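Local coordinates for MutT/nudix family protein (Shewanella oneidensis, PDB 3GZ5), which acts as an ADP-ribose-dependent transcriptional regulator of NAD metabolism, joining a Nudix domain to a DNA-binding winged helix domain, at residues 62-67 and 72-77; 67-72 and 85-90; 104-109 and 146-151. All blocks are in the same frame, centred on the assembly; numbering follows the deposited sequence.

Interaction 1: 62-67 and 72-77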
ATOM      1  N   GLU B  62      -7.699 -23.370   2.521  1.00 47.83           N
ATOM      2  CA  GLU B  62      -8.780 -23.215   1.533  1.00 48.33           C
ATOM      3  C   GLU B  62     -10.132 -23.714   2.014  1.00 48.40           C
ATOM      4  O   GLU B  62     -11.158 -23.401   1.417  1.00 47.95           O
ATOM      5  CB  GLU B  62      -8.413 -23.879   0.199  1.00 48.05           C
ATOM      6  CG  GLU B  62      -7.004 -23.551  -0.261  1.00 49.97           C
ATOM      7  CD  GLU B  62      -6.799 -23.703  -1.751  1.00 53.00           C
ATOM      8  OE1 GLU B  62      -7.733 -24.168  -2.452  1.00 54.06           O
ATOM      9  OE2 GLU B  62      -5.697 -23.329  -2.222  1.00 55.20           O
ATOM     10  N   THR B  63     -10.131 -24.490   3.091  1.00 49.12           N
ATOM     11  CA  THR B  63     -11.377 -25.058   3.585  1.00 50.14           C
ATOM     12  C   THR B  63     -12.119 -24.072   4.494  1.00 50.31           C
ATOM     13  O   THR B  63     -13.293 -24.287   4.815  1.00 50.88           O
ATOM     14  CB  THR B  63     -11.164 -26.405   4.316  1.00 49.86           C
ATOM     15  OG1 THR B  63     -10.585 -26.171   5.601  1.00 51.75           O
ATOM     16  CG2 THR B  63     -10.248 -27.320   3.500  1.00 50.51           C
ATOM     17  N   CYS B  64     -11.441 -22.997   4.906  1.00 49.34           N
ATOM     18  CA  CYS B  64     -12.096 -22.008   5.746  1.00 48.52           C
ATOM     19  C   CYS B  64     -11.838 -20.549   5.343  1.00 47.75           C
ATOM     20  O   CYS B  64     -12.648 -19.690   5.647  1.00 48.61           O
ATOM     21  CB  CYS B  64     -11.799 -22.261   7.222  1.00 48.21           C
ATOM     22  SG  CYS B  64     -10.093 -22.153   7.660  1.00 49.26           S
ATOM     23  N   ASP B  65     -10.752 -20.288   4.620  1.00 46.56           N
ATOM     24  CA  ASP B  65     -10.428 -18.940   4.133  1.00 45.22           C
ATOM     25  C   ASP B  65     -10.954 -18.747   2.723  1.00 45.14           C
ATOM     26  O   ASP B  65     -10.611 -19.518   1.824  1.00 45.42           O
ATOM     27  CB  ASP B  65      -8.912 -18.710   4.085  1.00 44.59           C
ATOM     28  CG  ASP B  65      -8.215 -19.007   5.379  1.00 42.74           C
ATOM     29  OD1 ASP B  65      -8.830 -18.951   6.457  1.00 40.12           O
ATOM     30  OD2 ASP B  65      -7.006 -19.287   5.319  1.00 43.61           O
ATOM     31  N   GLU B  66     -11.749 -17.702   2.514  1.00 44.73           N
ATOM     32  CA  GLU B  66     -12.253 -17.364   1.176  1.00 44.41           C
ATOM     33  C   GLU B  66     -11.495 -16.176   0.540  1.00 43.40           C
ATOM     34  O   GLU B  66     -11.608 -15.930  -0.656  1.00 42.93           O
ATOM     35  CB  GLU B  66     -13.748 -17.064   1.239  1.00 45.08           C
ATOM     36  CG  GLU B  66     -14.532 -18.149   1.982  1.00 49.43           C
ATOM     37  CD  GLU B  66     -16.009 -18.155   1.639  1.00 56.50           C
ATOM     38  OE1 GLU B  66     -16.407 -18.998   0.797  1.00 59.72           O
ATOM     39  OE2 GLU B  66     -16.766 -17.316   2.199  1.00 58.05           O
ATOM     40  N   SER B  67     -10.733 -15.446   1.352  1.00 41.80           N
ATOM     41  CA  SER B  67      -9.902 -14.336   0.886  1.00 41.61           C
ATOM     42  C   SER B  67      -8.642 -14.245   1.765  1.00 41.26           C
ATOM     43  O   SER B  67      -8.569 -14.880   2.825  1.00 41.73           O
ATOM     44  CB  SER B  67     -10.668 -13.015   0.966  1.00 40.46           C
ATOM     45  OG  SER B  67     -10.831 -12.696   2.341  1.00 42.16           O
ATOM     46  N   VAL B  72      -5.717 -13.759   7.299  1.00 39.45           N
ATOM     47  CA  VAL B  72      -5.016 -13.015   8.345  1.00 39.57           C
ATOM     48  C   VAL B  72      -5.854 -12.788   9.622  1.00 39.81           C
ATOM     49  O   VAL B  72      -5.302 -12.735  10.711  1.00 40.51           O
ATOM     50  CB  VAL B  72      -4.372 -11.684   7.800  1.00 39.57           C
ATOM     51  CG1 VAL B  72      -5.427 -10.598   7.524  1.00 35.38           C
ATOM     52  CG2 VAL B  72      -3.258 -11.196   8.748  1.00 39.74           C
ATOM     53  N   LEU B  73      -7.171 -12.699   9.489  1.00 40.28           N
ATOM     54  CA  LEU B  73      -8.057 -12.518  10.645  1.00 41.16           C
ATOM     55  C   LEU B  73      -8.178 -13.806  11.463  1.00 41.82           C
ATOM     56  O   LEU B  73      -8.238 -13.767  12.710  1.00 40.66           O
ATOM     57  CB  LEU B  73      -9.448 -12.038  10.211  1.00 41.32           C
ATOM     58  CG  LEU B  73      -9.553 -10.644   9.579  1.00 41.61           C
ATOM     59  CD1 LEU B  73     -10.958 -10.365   9.082  1.00 42.53           C
ATOM     60  CD2 LEU B  73      -9.094  -9.557  10.544  1.00 44.37           C
ATOM     61  N   ARG B  74      -8.223 -14.937  10.747  1.00 42.30           N
ATOM     62  CA  ARG B  74      -8.137 -16.245  11.377  1.00 42.13           C
ATOM     63  C   ARG B  74      -6.816 -16.396  12.105  1.00 42.66           C
ATOM     64  O   ARG B  74      -6.823 -16.755  13.264  1.00 42.51           O
ATOM     65  CB  ARG B  74      -8.327 -17.396  10.376  1.00 42.33           C
ATOM     66  CG  ARG B  74      -8.159 -18.774  11.037  1.00 40.46           C
ATOM     67  CD  ARG B  74      -8.281 -19.955  10.095  1.00 41.62           C
ATOM     68  NE  ARG B  74      -7.530 -19.828   8.852  1.00 42.51           N
ATOM     69  CZ  ARG B  74      -6.274 -20.234   8.662  1.00 43.74           C
ATOM     70  NH1 ARG B  74      -5.722 -20.091   7.469  1.00 44.04           N
ATOM     71  NH2 ARG B  74      -5.560 -20.752   9.651  1.00 44.57           N
ATOM     72  N   LYS B  75      -5.683 -16.105  11.453  1.00 43.45           N
ATOM     73  CA  LYS B  75      -4.387 -16.258  12.143  1.00 44.41           C
ATOM     74  C   LYS B  75      -4.305 -15.384  13.382  1.00 44.83           C
ATOM     75  O   LYS B  75      -3.670 -15.764  14.351  1.00 45.35           O
ATOM     76  CB  LYS B  75      -3.162 -15.973  11.251  1.00 44.53           C
ATOM     77  CG  LYS B  75      -3.039 -16.747   9.947  1.00 45.75           C
ATOM     78  CD  LYS B  75      -3.140 -18.291  10.084  1.00 48.96           C
ATOM     79  CE  LYS B  75      -1.988 -18.941  10.839  1.00 50.26           C
ATOM     80  NZ  LYS B  75      -2.266 -20.397  11.043  1.00 50.99           N
ATOM     81  N   LEU B  76      -4.927 -14.201  13.348  1.00 45.21           N
ATOM     82  CA  LEU B  76      -4.942 -13.343  14.540  1.00 45.57           C
ATOM     83  C   LEU B  76      -5.860 -13.871  15.652  1.00 45.42           C
ATOM     84  O   LEU B  76      -5.494 -13.833  16.826  1.00 45.71           O
ATOM     85  CB  LEU B  76      -5.246 -11.870  14.196  1.00 44.91           C
ATOM     86  CG  LEU B  76      -4.101 -11.160  13.457  1.00 46.04           C
ATOM     87  CD1 LEU B  76      -4.502  -9.802  12.891  1.00 46.13           C
ATOM     88  CD2 LEU B  76      -2.820 -11.036  14.299  1.00 47.59           C
ATOM     89  N   ALA B  77      -7.026 -14.377  15.267  1.00 45.40           N
ATOM     90  CA  ALA B  77      -8.020 -14.887  16.203  1.00 46.14           C
ATOM     91  C   ALA B  77      -7.577 -16.199  16.864  1.00 46.83           C
ATOM     92  O   ALA B  77      -7.993 -16.494  17.978  1.00 46.73           O
ATOM     93  CB  ALA B  77      -9.359 -15.070  15.499  1.00 45.26           C
TER
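Within the Nudix loop-helix element, Asp-65 of the loop and Arg-74 of helix 68-80 form a two-bonded salt bridge that ties the loop back onto the helix it leads into. Each carboxylate oxygen takes one proton-bearing nitrogen. Arg-74 NE donates to Asp-65 OD1 at 2.9 Å, and Arg-74 NH1 donates to Asp-65 OD2 at 2.6 Å, each with an N-H...O angle of 168°. Both oxygens use their syn lone pairs, and the two flat groups lie only 11° from coplanar, the geometry of a side-on bidentate pair. The arginine reaches this position by extending with CG anti to its backbone N and then bending at chi3 (47°), which turns the NE-NH1 edge to the loop. In the Nudix signature a helix arginine classically pairs with an acid of the preceding loop, and an aspartate, Asp-65, probably fills that role here. The residue after Arg-74, a glutamate in the consensus, is Lys-75, a departure consistent with a Nudix domain that may serve regulation more than hydrolysis. Cys-64 adds a softer contact: its SG lies 3.7 Å from both NE and CD of Arg-74, approaching the guanidinium obliquely. Other partners restrain the pair further. Arg-74 NH1 also donates to Phe-59 O while NH2 meets Glu-78, and Asp-65 OD2 accepts from Asp-61 N and has a weak hydrogen bond with Thr-71 OG1. The buried carboxylate is thus held by the arginine and by the backbone of the loop, which probably favours its charged form, and the guanidinium has little freedom to rotate. On the backbone side, Asp-65 O accepts a hydrogen bond from Trp-103 NE1 of the second subunit.

Interaction 2: 67-72 and 85-90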
ATOM      1  N   SER B  67     -10.733 -15.446   1.352  1.00 41.80           N
ATOM      2  CA  SER B  67      -9.902 -14.336   0.886  1.00 41.61           C
ATOM      3  C   SER B  67      -8.642 -14.245   1.765  1.00 41.26           C
ATOM      4  O   SER B  67      -8.569 -14.880   2.825  1.00 41.73           O
ATOM      5  CB  SER B  67     -10.668 -13.015   0.966  1.00 40.46           C
ATOM      6  OG  SER B  67     -10.831 -12.696   2.341  1.00 42.16           O
ATOM      7  N   LEU B  68      -7.671 -13.445   1.330  1.00 41.07           N
ATOM      8  CA  LEU B  68      -6.471 -13.178   2.132  1.00 40.52           C
ATOM      9  C   LEU B  68      -6.770 -12.493   3.460  1.00 40.40           C
ATOM     10  O   LEU B  68      -6.159 -12.826   4.462  1.00 41.10           O
ATOM     11  CB  LEU B  68      -5.478 -12.362   1.330  1.00 40.96           C
ATOM     12  CG  LEU B  68      -4.857 -13.084   0.130  1.00 39.80           C
ATOM     13  CD1 LEU B  68      -4.055 -12.070  -0.629  1.00 35.04           C
ATOM     14  CD2 LEU B  68      -4.013 -14.315   0.586  1.00 38.15           C
ATOM     15  N   GLU B  69      -7.724 -11.568   3.484  1.00 40.12           N
ATOM     16  CA  GLU B  69      -8.155 -10.968   4.744  1.00 40.95           C
ATOM     17  C   GLU B  69      -8.711 -12.003   5.728  1.00 40.71           C
ATOM     18  O   GLU B  69      -8.409 -11.951   6.931  1.00 40.76           O
ATOM     19  CB  GLU B  69      -9.162  -9.822   4.526  1.00 41.19           C
ATOM     20  CG  GLU B  69      -9.441  -9.024   5.789  1.00 45.52           C
ATOM     21  CD  GLU B  69     -10.536  -7.981   5.608  1.00 50.29           C
ATOM     22  OE1 GLU B  69     -11.666  -8.210   6.088  1.00 52.88           O
ATOM     23  OE2 GLU B  69     -10.274  -6.932   4.981  1.00 52.63           O
ATOM     24  N   GLN B  70      -9.539 -12.925   5.245  1.00 40.52           N
ATOM     25  CA  GLN B  70     -10.036 -13.997   6.123  1.00 40.12           C
ATOM     26  C   GLN B  70      -8.861 -14.835   6.652  1.00 40.06           C
ATOM     27  O   GLN B  70      -8.808 -15.182   7.815  1.00 40.45           O
ATOM     28  CB  GLN B  70     -11.089 -14.838   5.413  1.00 40.29           C
ATOM     29  CG  GLN B  70     -12.336 -14.016   5.079  1.00 38.92           C
ATOM     30  CD  GLN B  70     -13.558 -14.827   4.622  1.00 41.07           C
ATOM     31  OE1 GLN B  70     -14.638 -14.257   4.370  1.00 40.91           O
ATOM     32  NE2 GLN B  70     -13.401 -16.135   4.505  1.00 41.51           N
ATOM     33  N   THR B  71      -7.878 -15.106   5.805  1.00 39.74           N
ATOM     34  CA  THR B  71      -6.673 -15.777   6.260  1.00 39.95           C
ATOM     35  C   THR B  71      -5.996 -15.051   7.444  1.00 39.69           C
ATOM     36  O   THR B  71      -5.771 -15.657   8.478  1.00 39.75           O
ATOM     37  CB  THR B  71      -5.689 -15.985   5.110  1.00 40.14           C
ATOM     38  OG1 THR B  71      -6.355 -16.726   4.061  1.00 41.81           O
ATOM     39  CG2 THR B  71      -4.443 -16.742   5.615  1.00 38.58           C
ATOM     40  N   VAL B  72      -5.717 -13.759   7.299  1.00 39.45           N
ATOM     41  CA  VAL B  72      -5.016 -13.015   8.345  1.00 39.57           C
ATOM     42  C   VAL B  72      -5.854 -12.788   9.622  1.00 39.81           C
ATOM     43  O   VAL B  72      -5.302 -12.735  10.711  1.00 40.51           O
ATOM     44  CB  VAL B  72      -4.372 -11.684   7.800  1.00 39.57           C
ATOM     45  CG1 VAL B  72      -5.427 -10.598   7.524  1.00 35.38           C
ATOM     46  CG2 VAL B  72      -3.258 -11.196   8.748  1.00 39.74           C
ATOM     47  N   PRO B  85     -10.331  -4.606  15.352  1.00 38.74           N
ATOM     48  CA  PRO B  85     -11.238  -3.704  14.634  1.00 38.12           C
ATOM     49  C   PRO B  85     -10.596  -3.020  13.419  1.00 37.75           C
ATOM     50  O   PRO B  85     -11.314  -2.490  12.578  1.00 38.67           O
ATOM     51  CB  PRO B  85     -11.632  -2.674  15.706  1.00 38.28           C
ATOM     52  CG  PRO B  85     -10.442  -2.614  16.632  1.00 37.77           C
ATOM     53  CD  PRO B  85      -9.885  -4.037  16.642  1.00 38.19           C
ATOM     54  N   TYR B  86      -9.273  -3.044  13.307  1.00 36.71           N
ATOM     55  CA  TYR B  86      -8.622  -2.394  12.163  1.00 36.68           C
ATOM     56  C   TYR B  86      -7.531  -3.286  11.573  1.00 35.96           C
ATOM     57  O   TYR B  86      -6.681  -3.803  12.283  1.00 34.59           O
ATOM     58  CB  TYR B  86      -8.037  -1.003  12.514  1.00 36.58           C
ATOM     59  CG  TYR B  86      -7.344  -0.350  11.323  1.00 36.51           C
ATOM     60  CD1 TYR B  86      -6.000  -0.606  11.049  1.00 38.73           C
ATOM     61  CD2 TYR B  86      -8.044   0.486  10.449  1.00 38.57           C
ATOM     62  CE1 TYR B  86      -5.348  -0.033   9.939  1.00 39.45           C
ATOM     63  CE2 TYR B  86      -7.407   1.065   9.327  1.00 38.24           C
ATOM     64  CZ  TYR B  86      -6.064   0.795   9.087  1.00 40.02           C
ATOM     65  OH  TYR B  86      -5.421   1.326   7.982  1.00 41.59           O
ATOM     66  N   ILE B  87      -7.567  -3.426  10.261  1.00 37.25           N
ATOM     67  CA  ILE B  87      -6.594  -4.237   9.531  1.00 38.68           C
ATOM     68  C   ILE B  87      -6.442  -3.715   8.116  1.00 38.16           C
ATOM     69  O   ILE B  87      -7.417  -3.347   7.479  1.00 39.19           O
ATOM     70  CB  ILE B  87      -6.951  -5.779   9.585  1.00 39.32           C
ATOM     71  CG1 ILE B  87      -5.775  -6.615   9.093  1.00 41.14           C
ATOM     72  CG2 ILE B  87      -8.249  -6.099   8.790  1.00 40.56           C
ATOM     73  CD1 ILE B  87      -5.659  -7.941   9.791  1.00 42.19           C
ATOM     74  N   GLU B  88      -5.205  -3.655   7.639  1.00 38.47           N
ATOM     75  CA  GLU B  88      -4.894  -3.151   6.320  1.00 38.80           C
ATOM     76  C   GLU B  88      -3.638  -3.839   5.819  1.00 38.82           C
ATOM     77  O   GLU B  88      -2.651  -3.987   6.562  1.00 37.51           O
ATOM     78  CB  GLU B  88      -4.639  -1.628   6.387  1.00 39.79           C
ATOM     79  CG  GLU B  88      -4.207  -1.009   5.050  1.00 44.33           C
ATOM     80  CD  GLU B  88      -3.765   0.444   5.172  1.00 51.58           C
ATOM     81  OE1 GLU B  88      -4.127   1.259   4.290  1.00 55.00           O
ATOM     82  OE2 GLU B  88      -3.036   0.775   6.137  1.00 55.15           O
ATOM     83  N   GLN B  89      -3.655  -4.241   4.555  1.00 38.42           N
ATOM     84  CA  GLN B  89      -2.479  -4.823   3.930  1.00 38.85           C
ATOM     85  C   GLN B  89      -1.314  -3.823   3.916  1.00 39.18           C
ATOM     86  O   GLN B  89      -1.479  -2.657   3.529  1.00 40.35           O
ATOM     87  CB  GLN B  89      -2.839  -5.266   2.505  1.00 39.36           C
ATOM     88  CG  GLN B  89      -2.132  -6.510   2.019  1.00 39.37           C
ATOM     89  CD  GLN B  89      -2.599  -6.933   0.643  1.00 40.73           C
ATOM     90  OE1 GLN B  89      -3.452  -7.823   0.499  1.00 43.23           O
ATOM     91  NE2 GLN B  89      -2.043  -6.313  -0.365  1.00 38.00           N
ATOM     92  N   LEU B  90      -0.145  -4.269   4.363  1.00 38.85           N
ATOM     93  CA  LEU B  90       1.073  -3.475   4.358  1.00 37.70           C
ATOM     94  C   LEU B  90       1.867  -3.617   3.039  1.00 38.18           C
ATOM     95  O   LEU B  90       2.100  -2.650   2.309  1.00 37.19           O
ATOM     96  CB  LEU B  90       1.947  -3.879   5.556  1.00 37.66           C
ATOM     97  CG  LEU B  90       3.266  -3.116   5.762  1.00 39.06           C
ATOM     98  CD1 LEU B  90       3.034  -1.625   5.997  1.00 36.85           C
ATOM     99  CD2 LEU B  90       4.156  -3.734   6.865  1.00 38.67           C
TER
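Ile-87, on strand 86-95, and Val-72, on helix 68-80, meet tip to tip, with Ile-87 CD1 lying 3.5 Å from Val-72 CG1 and 4.2 Å from Val-72 CG2. The isoleucine methyl therefore sits against both branches of the valine, though closer to one. Ile-87 CG1 stands anti to its backbone N (chi1 -167°), which carries the longer branch out from the strand, and chi2, at 147°, is off the staggered value, perhaps because CD1 is packed against the helix. The same methyl also packs on Leu-73, the next residue after Val-72, and on Leu-76, one turn further along the helix.

Glu-69 lies one turn before Val-72. Its extended chain brings CD to 4.3 Å from Ile-87 CG2, so the carboxylate carbon brushes the shorter branch of the isoleucine at the solvent side. The start of the helix is fixed by Ser-67, the N-cap, whose OG accepts from Gln-70 N at 3.2 Å. Deeper in, Val-72 continues onto Val-25 and Ala-27 of strand 22-33, and Leu-68 reaches Trp-103 of the second subunit. The axes of 68-72 and 86-90 approach to 10.2 Å, their directions 118° apart, the spacing of a helix laid on a sheet through side chains, as the helix of the Nudix box is in the alpha/beta/alpha sandwich of this family.

Interaction 3: 104-109 and 146-151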
ATOM      1  N   SER B 104      10.149 -17.772  -1.238  1.00 43.40           N
ATOM      2  CA  SER B 104       8.925 -17.610  -0.439  1.00 43.12           C
ATOM      3  C   SER B 104       8.327 -16.215  -0.576  1.00 43.02           C
ATOM      4  O   SER B 104       9.049 -15.228  -0.778  1.00 43.99           O
ATOM      5  CB  SER B 104       9.181 -17.897   1.026  1.00 42.81           C
ATOM      6  OG  SER B 104       9.897 -16.829   1.579  1.00 43.00           O
ATOM      7  N   VAL B 105       7.005 -16.165  -0.458  1.00 42.00           N
ATOM      8  CA  VAL B 105       6.241 -14.940  -0.577  1.00 40.97           C
ATOM      9  C   VAL B 105       5.400 -14.765   0.673  1.00 40.26           C
ATOM     10  O   VAL B 105       4.725 -15.689   1.092  1.00 40.38           O
ATOM     11  CB  VAL B 105       5.340 -14.968  -1.853  1.00 40.91           C
ATOM     12  CG1 VAL B 105       4.458 -13.741  -1.928  1.00 39.04           C
ATOM     13  CG2 VAL B 105       6.204 -15.056  -3.103  1.00 39.56           C
ATOM     14  N   THR B 106       5.445 -13.587   1.267  1.00 39.26           N
ATOM     15  CA  THR B 106       4.619 -13.307   2.421  1.00 40.19           C
ATOM     16  C   THR B 106       3.772 -12.035   2.205  1.00 38.89           C
ATOM     17  O   THR B 106       4.292 -10.960   1.887  1.00 38.59           O
ATOM     18  CB  THR B 106       5.455 -13.231   3.761  1.00 40.51           C
ATOM     19  OG1 THR B 106       4.633 -13.653   4.865  1.00 44.94           O
ATOM     20  CG2 THR B 106       5.884 -11.838   4.039  1.00 42.17           C
ATOM     21  N   VAL B 107       2.463 -12.180   2.369  1.00 38.10           N
ATOM     22  CA  VAL B 107       1.563 -11.043   2.316  1.00 37.01           C
ATOM     23  C   VAL B 107       1.404 -10.496   3.747  1.00 37.22           C
ATOM     24  O   VAL B 107       0.868 -11.175   4.641  1.00 37.31           O
ATOM     25  CB  VAL B 107       0.216 -11.424   1.679  1.00 37.05           C
ATOM     26  CG1 VAL B 107      -0.654 -10.181   1.497  1.00 34.34           C
ATOM     27  CG2 VAL B 107       0.443 -12.185   0.333  1.00 36.02           C
ATOM     28  N   CYS B 108       1.928  -9.293   3.960  1.00 37.44           N
ATOM     29  CA  CYS B 108       1.988  -8.687   5.287  1.00 37.54           C
ATOM     30  C   CYS B 108       0.922  -7.646   5.479  1.00 37.90           C
ATOM     31  O   CYS B 108       0.699  -6.821   4.597  1.00 38.19           O
ATOM     32  CB  CYS B 108       3.370  -8.068   5.585  1.00 37.62           C
ATOM     33  SG  CYS B 108       3.575  -7.761   7.408  1.00 40.57           S
ATOM     34  N   TYR B 109       0.264  -7.713   6.640  1.00 38.49           N
ATOM     35  CA  TYR B 109      -0.798  -6.814   7.068  1.00 38.34           C
ATOM     36  C   TYR B 109      -0.341  -6.032   8.297  1.00 39.26           C
ATOM     37  O   TYR B 109       0.536  -6.518   9.046  1.00 38.03           O
ATOM     38  CB  TYR B 109      -2.055  -7.614   7.451  1.00 38.51           C
ATOM     39  CG  TYR B 109      -2.810  -8.155   6.248  1.00 37.54           C
ATOM     40  CD1 TYR B 109      -3.957  -7.515   5.785  1.00 37.49           C
ATOM     41  CD2 TYR B 109      -2.355  -9.266   5.560  1.00 36.91           C
ATOM     42  CE1 TYR B 109      -4.648  -7.979   4.670  1.00 38.11           C
ATOM     43  CE2 TYR B 109      -3.029  -9.740   4.423  1.00 38.52           C
ATOM     44  CZ  TYR B 109      -4.173  -9.095   3.996  1.00 38.45           C
ATOM     45  OH  TYR B 109      -4.845  -9.545   2.883  1.00 42.55           O
ATOM     46  N   LEU B 146      11.650  -8.496  11.577  1.00 48.51           N
ATOM     47  CA  LEU B 146      12.051  -7.210  12.108  1.00 49.75           C
ATOM     48  C   LEU B 146      11.847  -6.107  11.076  1.00 49.87           C
ATOM     49  O   LEU B 146      11.417  -5.001  11.410  1.00 50.03           O
ATOM     50  CB  LEU B 146      13.516  -7.210  12.569  1.00 50.28           C
ATOM     51  CG  LEU B 146      14.010  -5.841  13.075  1.00 51.38           C
ATOM     52  CD1 LEU B 146      13.171  -5.390  14.273  1.00 50.09           C
ATOM     53  CD2 LEU B 146      15.501  -5.865  13.433  1.00 53.54           C
ATOM     54  N   GLN B 147      12.175  -6.415   9.831  1.00 50.06           N
ATOM     55  CA  GLN B 147      12.077  -5.467   8.746  1.00 50.54           C
ATOM     56  C   GLN B 147      10.615  -5.139   8.419  1.00 49.82           C
ATOM     57  O   GLN B 147      10.286  -3.983   8.152  1.00 50.29           O
ATOM     58  CB  GLN B 147      12.785  -6.056   7.531  1.00 51.79           C
ATOM     59  CG  GLN B 147      13.204  -5.066   6.469  1.00 55.65           C
ATOM     60  CD  GLN B 147      14.167  -5.697   5.478  1.00 61.85           C
ATOM     61  OE1 GLN B 147      14.795  -6.730   5.775  1.00 64.77           O
ATOM     62  NE2 GLN B 147      14.295  -5.084   4.297  1.00 61.87           N
ATOM     63  N   LEU B 148       9.754  -6.160   8.453  1.00 48.39           N
ATOM     64  CA  LEU B 148       8.297  -5.996   8.316  1.00 47.53           C
ATOM     65  C   LEU B 148       7.696  -5.124   9.440  1.00 46.93           C
ATOM     66  O   LEU B 148       6.847  -4.281   9.182  1.00 47.09           O
ATOM     67  CB  LEU B 148       7.600  -7.365   8.253  1.00 46.75           C
ATOM     68  CG  LEU B 148       7.814  -8.254   7.016  1.00 47.51           C
ATOM     69  CD1 LEU B 148       7.164  -9.596   7.214  1.00 46.85           C
ATOM     70  CD2 LEU B 148       7.313  -7.608   5.692  1.00 46.76           C
ATOM     71  N   ILE B 149       8.156  -5.325  10.675  1.00 47.15           N
ATOM     72  CA  ILE B 149       7.769  -4.489  11.836  1.00 46.32           C
ATOM     73  C   ILE B 149       8.151  -3.019  11.639  1.00 47.19           C
ATOM     74  O   ILE B 149       7.309  -2.130  11.803  1.00 47.16           O
ATOM     75  CB  ILE B 149       8.272  -5.098  13.184  1.00 46.65           C
ATOM     76  CG1 ILE B 149       7.538  -6.413  13.430  1.00 45.53           C
ATOM     77  CG2 ILE B 149       8.025  -4.169  14.378  1.00 44.63           C
ATOM     78  CD1 ILE B 149       8.163  -7.316  14.439  1.00 46.91           C
ATOM     79  N   GLU B 150       9.397  -2.774  11.236  1.00 47.43           N
ATOM     80  CA  GLU B 150       9.867  -1.425  10.900  1.00 47.97           C
ATOM     81  C   GLU B 150       9.047  -0.732   9.794  1.00 47.00           C
ATOM     82  O   GLU B 150       8.760   0.469   9.875  1.00 46.28           O
ATOM     83  CB  GLU B 150      11.342  -1.466  10.459  1.00 48.60           C
ATOM     84  CG  GLU B 150      12.322  -1.935  11.535  1.00 52.54           C
ATOM     85  CD  GLU B 150      13.780  -1.981  11.046  1.00 57.78           C
ATOM     86  OE1 GLU B 150      14.009  -1.864   9.812  1.00 59.29           O
ATOM     87  OE2 GLU B 150      14.691  -2.132  11.903  1.00 58.97           O
ATOM     88  N   GLN B 151       8.701  -1.482   8.748  1.00 46.14           N
ATOM     89  CA  GLN B 151       7.831  -0.973   7.707  1.00 45.39           C
ATOM     90  C   GLN B 151       6.411  -0.651   8.247  1.00 44.26           C
ATOM     91  O   GLN B 151       5.861   0.413   7.966  1.00 43.48           O
ATOM     92  CB  GLN B 151       7.789  -1.954   6.537  1.00 46.46           C
ATOM     93  CG  GLN B 151       7.383  -1.305   5.222  1.00 50.30           C
ATOM     94  CD  GLN B 151       7.653  -2.177   4.002  1.00 55.28           C
ATOM     95  OE1 GLN B 151       8.510  -3.080   4.020  1.00 56.49           O
ATOM     96  NE2 GLN B 151       6.919  -1.903   2.923  1.00 55.13           N
TER
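Thr-106 OG1 is gripped by Thr-24 OG1 and Asp-26 OD1, both on the neighbouring strand 22-33, while the methyl of the same side chain faces helix 145-162 and meets Leu-148. The threonine is thus divided between two tasks: its hydroxyl is satisfied within the sheet, and its CG2 lies 4.1 Å from Leu-148 CD1 in a tip-to-tip approach. Two residues on, Cys-108 presents itself on the same face of strand 104-112. Its CB is 4.0 Å from Leu-148 CD2, and its SG is 4.0 Å from Leu-148 CD1. The SG also lies 4.1 Å from Leu-148 CB, so the sulfur runs alongside the leucine and touches more than its end. Cys-108 SG is set anti to its backbone N (chi1 -163°), which directs it out toward the helix.

Leu-148 is accordingly the sole helix residue of 146-151 in this contact. With CG beside its own backbone N (chi1 -69°), it spreads both methyls over the strand, CD1 reaching both Thr-106 and Cys-108 and CD2 resting on Cys-108. The leucine also packs on Leu-55, and Ile-149 carries the helix onto Val-28 of strand 22-33. The alternation of the strand sends Val-105 and Val-107 to the other face, where they pack on Leu-68 and Thr-92 of the second subunit, and Tyr-109 there touches helix 68-80 of its own chain. Strand 104-112 therefore lies between two helices, as in the alpha/beta/alpha sandwich of Nudix domains. The contact is made by methyl and methylene carbons and one sulfur at ordinary van der Waals separations, and the attachment of helix to strand probably rests on burial and shape, even at Thr-106, whose hydroxyl bonds within the sheet.

How the interactions relate
The three contacts lie within the Nudix domain and sample it from its loop to its far helix. Interactions 1 and 2, with centres about 9 Å apart, both use helix 68-80 and share Ser-67 and Val-72; their segments alternate along the chain. Interaction 3 follows later, its centre about 13 Å from that of interaction 2 and about 18 Å from that of interaction 1. Strands 86-95 and 104-112 are antiparallel neighbours in one sheet, and Leu-90 N probably bonds to Cys-108 O (2.7 Å). Helices 68-80 and 145-162 pack on either side of it, since strand 104-112 turns Tyr-109 to one and Cys-108 to the other. All three contacts lie next to the dimer interface.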